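Local coordinates for ficolin-3 (Homo sapiens, PDB 2J5Z), which binds galactose through a fibrinogen-like domain and probably serves as a recognition lectin of innate immunity, at residues Asp143-Thr155 with Ala174-Asn186. Sequence-based numbering, arbitrary orientation.
Sequences DSLSLHSGRPFTT and AWWYASCYRSNLN. With GAL (beta-D-galactopyranose), chain E.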
loop_
_atom_site.group_PDB
_atom_site.type_symbol
_atom_site.label_atom_id
_atom_site.label_comp_id
_atom_site.label_asym_id
_atom_site.label_seq_id
_atom_site.Cartn_x
_atom_site.Cartn_y
_atom_site.Cartn_z
ATOM N N ASP A 143 27.654 -4.593 15.934
ATOM C CA ASP A 143 27.967 -5.339 14.718
ATOM C C ASP A 143 27.667 -6.825 14.888
ATOM O O ASP A 143 28.294 -7.516 15.701
ATOM C CB ASP A 143 29.435 -5.107 14.342
ATOM C CG ASP A 143 29.847 -5.846 13.085
ATOM O OD1 ASP A 143 28.970 -6.400 12.383
ATOM O OD2 ASP A 143 31.065 -5.870 12.810
ATOM N N SER A 144 26.702 -7.323 14.112
ATOM C CA SER A 144 26.409 -8.755 14.093
ATOM C C SER A 144 26.395 -9.344 12.676
ATOM O O SER A 144 25.851 -10.424 12.460
ATOM C CB SER A 144 25.065 -9.044 14.772
ATOM O OG SER A 144 25.154 -8.870 16.180
ATOM N N LEU A 145 26.982 -8.628 11.723
ATOM C CA LEU A 145 26.992 -9.086 10.343
ATOM C C LEU A 145 28.404 -9.338 9.799
ATOM O O LEU A 145 28.553 -10.037 8.807
ATOM C CB LEU A 145 26.241 -8.098 9.443
ATOM C CG LEU A 145 25.740 -8.603 8.078
ATOM C CD1 LEU A 145 24.810 -9.799 8.236
ATOM C CD2 LEU A 145 25.039 -7.490 7.319
ATOM N N SER A 146 29.436 -8.820 10.463
ATOM C CA SER A 146 30.801 -8.967 9.943
ATOM C C SER A 146 31.223 -10.420 9.845
ATOM O O SER A 146 31.892 -10.809 8.887
ATOM C CB SER A 146 31.814 -8.192 10.791
ATOM O OG SER A 146 31.626 -6.804 10.642
ATOM N N LEU A 147 30.832 -11.219 10.834
ATOM C CA LEU A 147 31.106 -12.661 10.825
ATOM C C LEU A 147 30.633 -13.296 9.519
ATOM O O LEU A 147 31.240 -14.231 9.003
ATOM C CB LEU A 147 30.417 -13.358 12.017
ATOM C CG LEU A 147 30.267 -14.886 11.912
ATOM C CD1 LEU A 147 31.617 -15.604 12.003
ATOM C CD2 LEU A 147 29.279 -15.477 12.924
ATOM N N HIS A 148 29.544 -12.763 8.978
ATOM C CA HIS A 148 28.913 -13.354 7.820
ATOM C C HIS A 148 29.529 -12.913 6.505
ATOM O O HIS A 148 29.270 -13.512 5.463
ATOM C CB HIS A 148 27.411 -13.088 7.869
ATOM C CG HIS A 148 26.738 -13.851 8.963
ATOM N ND1 HIS A 148 26.393 -13.280 10.166
ATOM C CD2 HIS A 148 26.419 -15.158 9.059
ATOM C CE1 HIS A 148 25.858 -14.201 10.949
ATOM N NE2 HIS A 148 25.864 -15.349 10.301
ATOM N N SER A 149 30.375 -11.898 6.557
ATOM C CA SER A 149 31.042 -11.448 5.337
ATOM C C SER A 149 31.953 -12.545 4.803
ATOM O O SER A 149 32.639 -13.205 5.577
ATOM C CB SER A 149 31.852 -10.186 5.577
ATOM O OG SER A 149 32.349 -9.698 4.334
ATOM N N GLY A 150 31.946 -12.750 3.489
ATOM C CA GLY A 150 32.782 -13.784 2.873
ATOM C C GLY A 150 32.122 -15.147 2.786
ATOM O O GLY A 150 32.724 -16.107 2.275
ATOM N N ARG A 151 30.885 -15.250 3.271
ATOM C CA ARG A 151 30.214 -16.534 3.328
ATOM C C ARG A 151 29.119 -16.636 2.280
ATOM O O ARG A 151 28.493 -15.635 1.946
ATOM C CB ARG A 151 29.653 -16.787 4.730
ATOM C CG ARG A 151 30.751 -16.815 5.781
ATOM C CD ARG A 151 30.246 -17.036 7.176
ATOM N NE ARG A 151 31.365 -16.978 8.110
ATOM C CZ ARG A 151 32.153 -18.012 8.393
ATOM N NH1 ARG A 151 31.928 -19.205 7.840
ATOM N NH2 ARG A 151 33.158 -17.858 9.251
ATOM N N PRO A 152 28.915 -17.847 1.737
ATOM C CA PRO A 152 27.858 -18.063 0.755
ATOM C C PRO A 152 26.493 -18.031 1.427
ATOM O O PRO A 152 26.392 -18.211 2.632
ATOM C CB PRO A 152 28.151 -19.477 0.236
ATOM C CG PRO A 152 28.789 -20.161 1.418
ATOM C CD PRO A 152 29.662 -19.089 2.025
ATOM N N PHE A 153 25.455 -17.778 0.645
ATOM C CA PHE A 153 24.092 -17.858 1.141
ATOM C C PHE A 153 23.706 -19.336 1.188
ATOM O O PHE A 153 24.090 -20.103 0.285
ATOM C CB PHE A 153 23.190 -17.097 0.159
ATOM C CG PHE A 153 21.876 -16.653 0.740
ATOM C CD1 PHE A 153 21.814 -15.562 1.591
ATOM C CD2 PHE A 153 20.691 -17.294 0.382
ATOM C CE1 PHE A 153 20.608 -15.122 2.104
ATOM C CE2 PHE A 153 19.470 -16.862 0.897
ATOM C CZ PHE A 153 19.425 -15.776 1.757
ATOM N N THR A 154 22.976 -19.746 2.229
ATOM C CA THR A 154 22.379 -21.102 2.265
ATOM C C THR A 154 20.897 -21.083 2.603
ATOM O O THR A 154 20.418 -20.260 3.401
ATOM C CB THR A 154 23.146 -22.194 3.125
ATOM O OG1 THR A 154 22.441 -22.532 4.336
ATOM C CG2 THR A 154 24.544 -21.809 3.398
ATOM N N THR A 155 20.181 -21.971 1.924
ATOM C CA THR A 155 18.766 -22.195 2.155
ATOM C C THR A 155 18.583 -23.671 2.516
ATOM O O THR A 155 19.535 -24.448 2.485
ATOM C CB THR A 155 17.944 -21.877 0.893
ATOM O OG1 THR A 155 18.436 -22.643 -0.210
ATOM C CG2 THR A 155 18.061 -20.387 0.535
ATOM N N ALA A 174 17.176 -18.366 6.165
ATOM C CA ALA A 174 18.079 -18.343 5.024
ATOM C C ALA A 174 19.029 -17.177 5.267
ATOM O O ALA A 174 18.589 -16.095 5.625
ATOM C CB ALA A 174 17.295 -18.113 3.726
ATOM N N TRP A 175 20.324 -17.381 5.062
ATOM C CA TRP A 175 21.294 -16.339 5.399
ATOM C C TRP A 175 22.655 -16.821 4.960
ATOM O O TRP A 175 22.806 -17.951 4.501
ATOM C CB TRP A 175 21.332 -16.146 6.915
ATOM C CG TRP A 175 21.779 -14.807 7.475
ATOM C CD1 TRP A 175 22.879 -14.570 8.279
ATOM C CD2 TRP A 175 21.097 -13.557 7.361
ATOM N NE1 TRP A 175 22.921 -13.250 8.644
ATOM C CE2 TRP A 175 21.843 -12.601 8.097
ATOM C CE3 TRP A 175 19.930 -13.145 6.700
ATOM C CZ2 TRP A 175 21.457 -11.256 8.195
ATOM C CZ3 TRP A 175 19.545 -11.816 6.796
ATOM C CH2 TRP A 175 20.313 -10.881 7.529
ATOM N N TRP A 176 23.649 -15.963 5.144
ATOM C CA TRP A 176 25.017 -16.327 4.851
ATOM C C TRP A 176 25.575 -17.033 6.079
ATOM O O TRP A 176 26.500 -16.534 6.726
ATOM C CB TRP A 176 25.824 -15.073 4.506
ATOM C CG TRP A 176 25.212 -14.282 3.372
ATOM C CD1 TRP A 176 25.427 -14.469 2.024
ATOM C CD2 TRP A 176 24.274 -13.201 3.481
ATOM N NE1 TRP A 176 24.681 -13.562 1.296
ATOM C CE2 TRP A 176 23.965 -12.774 2.167
ATOM C CE3 TRP A 176 23.658 -12.551 4.567
ATOM C CZ2 TRP A 176 23.066 -11.735 1.906
ATOM C CZ3 TRP A 176 22.777 -11.501 4.307
ATOM C CH2 TRP A 176 22.486 -11.106 2.982
ATOM N N TYR A 177 25.005 -18.202 6.388
ATOM C CA TYR A 177 25.321 -18.905 7.640
ATOM C C TYR A 177 26.771 -19.375 7.749
ATOM O O TYR A 177 27.395 -19.774 6.766
ATOM C CB TYR A 177 24.391 -20.112 7.851
ATOM C CG TYR A 177 22.953 -19.736 8.089
ATOM C CD1 TYR A 177 22.589 -18.952 9.181
ATOM C CD2 TYR A 177 21.959 -20.155 7.219
ATOM C CE1 TYR A 177 21.261 -18.588 9.399
ATOM C CE2 TYR A 177 20.639 -19.803 7.429
ATOM C CZ TYR A 177 20.295 -19.029 8.520
ATOM O OH TYR A 177 18.982 -18.663 8.726
ATOM N N ALA A 178 27.271 -19.341 8.975
ATOM C CA ALA A 178 28.532 -19.979 9.326
ATOM C C ALA A 178 28.165 -21.269 10.076
ATOM O O ALA A 178 27.830 -22.278 9.452
ATOM C CB ALA A 178 29.352 -19.038 10.195
ATOM N N SER A 179 28.201 -21.240 11.406
ATOM C CA SER A 179 27.738 -22.383 12.196
ATOM C C SER A 179 27.206 -21.997 13.588
ATOM O O SER A 179 27.775 -22.386 14.615
ATOM C CB SER A 179 28.827 -23.463 12.283
ATOM O OG SER A 179 30.085 -22.897 12.609
ATOM N N CYS A 180 26.102 -21.248 13.632
ATOM C CA CYS A 180 25.396 -20.816 12.431
ATOM C C CYS A 180 25.369 -19.301 12.204
ATOM O O CYS A 180 25.559 -18.852 11.070
ATOM C CB CYS A 180 23.972 -21.371 12.427
ATOM S SG CYS A 180 23.917 -23.141 12.160
ATOM N N TYR A 181 25.126 -18.519 13.256
ATOM C CA TYR A 181 24.917 -17.077 13.064
ATOM C C TYR A 181 25.150 -16.118 14.243
ATOM O O TYR A 181 25.058 -16.497 15.416
ATOM C CB TYR A 181 23.508 -16.816 12.497
ATOM C CG TYR A 181 22.348 -16.983 13.476
ATOM C CD1 TYR A 181 22.002 -15.964 14.357
ATOM C CD2 TYR A 181 21.570 -18.134 13.472
ATOM C CE1 TYR A 181 20.928 -16.095 15.232
ATOM C CE2 TYR A 181 20.485 -18.275 14.343
ATOM C CZ TYR A 181 20.175 -17.254 15.220
ATOM O OH TYR A 181 19.108 -17.367 16.086
ATOM N N ARG A 182 25.444 -14.864 13.900
ATOM C CA ARG A 182 25.322 -13.738 14.825
ATOM C C ARG A 182 24.081 -12.925 14.465
ATOM O O ARG A 182 23.576 -12.166 15.287
ATOM C CB ARG A 182 26.544 -12.816 14.744
ATOM C CG ARG A 182 27.892 -13.503 14.921
ATOM C CD ARG A 182 28.597 -13.084 16.192
ATOM N NE ARG A 182 28.576 -11.639 16.400
ATOM C CZ ARG A 182 28.465 -11.073 17.597
ATOM N NH1 ARG A 182 28.372 -11.832 18.684
ATOM N NH2 ARG A 182 28.445 -9.759 17.712
ATOM N N SER A 183 23.609 -13.062 13.223
ATOM C CA SER A 183 22.346 -12.425 12.793
ATOM C C SER A 183 21.509 -13.386 11.947
ATOM O O SER A 183 22.038 -14.250 11.252
ATOM C CB SER A 183 22.603 -11.125 12.021
ATOM O OG SER A 183 23.520 -11.339 10.956
ATOM N N ASN A 184 20.196 -13.209 11.984
ATOM C CA ASN A 184 19.282 -14.169 11.381
ATOM C C ASN A 184 17.969 -13.466 11.045
ATOM O O ASN A 184 16.890 -13.893 11.474
ATOM C CB ASN A 184 19.019 -15.299 12.388
ATOM C CG ASN A 184 18.272 -16.459 11.793
ATOM O OD1 ASN A 184 18.565 -16.908 10.667
ATOM N ND2 ASN A 184 17.309 -17.001 12.568
ATOM N N LEU A 185 18.058 -12.383 10.285
ATOM C CA LEU A 185 16.920 -11.486 10.090
ATOM C C LEU A 185 15.834 -12.031 9.168
ATOM O O LEU A 185 14.760 -11.448 9.084
ATOM C CB LEU A 185 17.377 -10.106 9.603
ATOM C CG LEU A 185 18.339 -9.350 10.529
ATOM C CD1 LEU A 185 18.681 -7.994 9.923
ATOM C CD2 LEU A 185 17.804 -9.193 11.978
ATOM N N ASN A 186 16.127 -13.132 8.481
ATOM C CA ASN A 186 15.135 -13.821 7.650
ATOM C C ASN A 186 14.620 -15.033 8.414
ATOM O O ASN A 186 14.103 -15.988 7.824
ATOM C CB ASN A 186 15.735 -14.265 6.316
ATOM C CG ASN A 186 16.069 -13.106 5.400
ATOM O OD1 ASN A 186 15.487 -12.026 5.512
ATOM N ND2 ASN A 186 17.001 -13.329 4.470
HETATM C C1 GAL E . 25.452 -20.001 16.703
HETATM C C2 GAL E . 24.527 -18.800 16.823
HETATM C C3 GAL E . 23.178 -19.209 17.398
HETATM C C4 GAL E . 22.651 -20.533 16.842
HETATM C C5 GAL E . 23.741 -21.569 16.621
HETATM C C6 GAL E . 23.193 -22.777 15.871
HETATM O O1 GAL E . 26.708 -19.617 16.131
HETATM O O2 GAL E . 25.123 -17.810 17.673
HETATM O O3 GAL E . 22.234 -18.173 17.114
HETATM O O4 GAL E . 21.975 -20.302 15.603
HETATM O O5 GAL E . 24.793 -20.956 15.880
HETATM O O6 GAL E . 23.662 -23.980 16.492
HETATM O O HOH W 1 30.050 -20.157 6.009
#
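The H148 ring packs against the backbone that follows a cis peptide: the S179-C180 bond is cis, and Y181 comes next. This is the binding lobe of the fibrinogen-like domain, where two loops without regular strands pack together. The edge of W175 points at the face of H148 in a T-shaped pair, planes at 82° and centroids 4.6 Å apart. CB of Y181 approaches the rim of the imidazole. On the far side of the Y181 backbone from H148, galactose sits on the turn. C180 N donates to O5 of the sugar over 2.6 Å, and the disulfide from C180 to C167 ties the turn to helix 167-171. O3 of galactose sits over one face of the Y181 ring, while the Y181 hydroxyl bonds D202. H148 therefore probably backs the Y181 side of the sugar pocket.

A single antiparallel bridge joins T154 and W175. T154 N gives a nearly straight bond to W175 O; the return bond is weak. Next to it, F153 turns the edge of its ring to the face of W176, with planes at 73°. F153 CG is anti to its own backbone N (chi1 -159°), which carries F153 CZ to 3.7 Å from A174 CB. The indole N-H of W176 is taken by Y129 O.

R151 runs extended past A178, whose CB sits over one face of the guanidinium. Two bonds in the guanidinium plane hold that group: NE to L147 O, and NH1 to a water that donates to Y177 O. At the other end, R182 bends at chi2 and chi3, and its NH2 reaches D143 O at 3.0 Å, in the guanidinium plane. S183 OG donates to S144 O over 2.9 Å from above the carbonyl plane, and it also accepts a weak bond from W175 NE1.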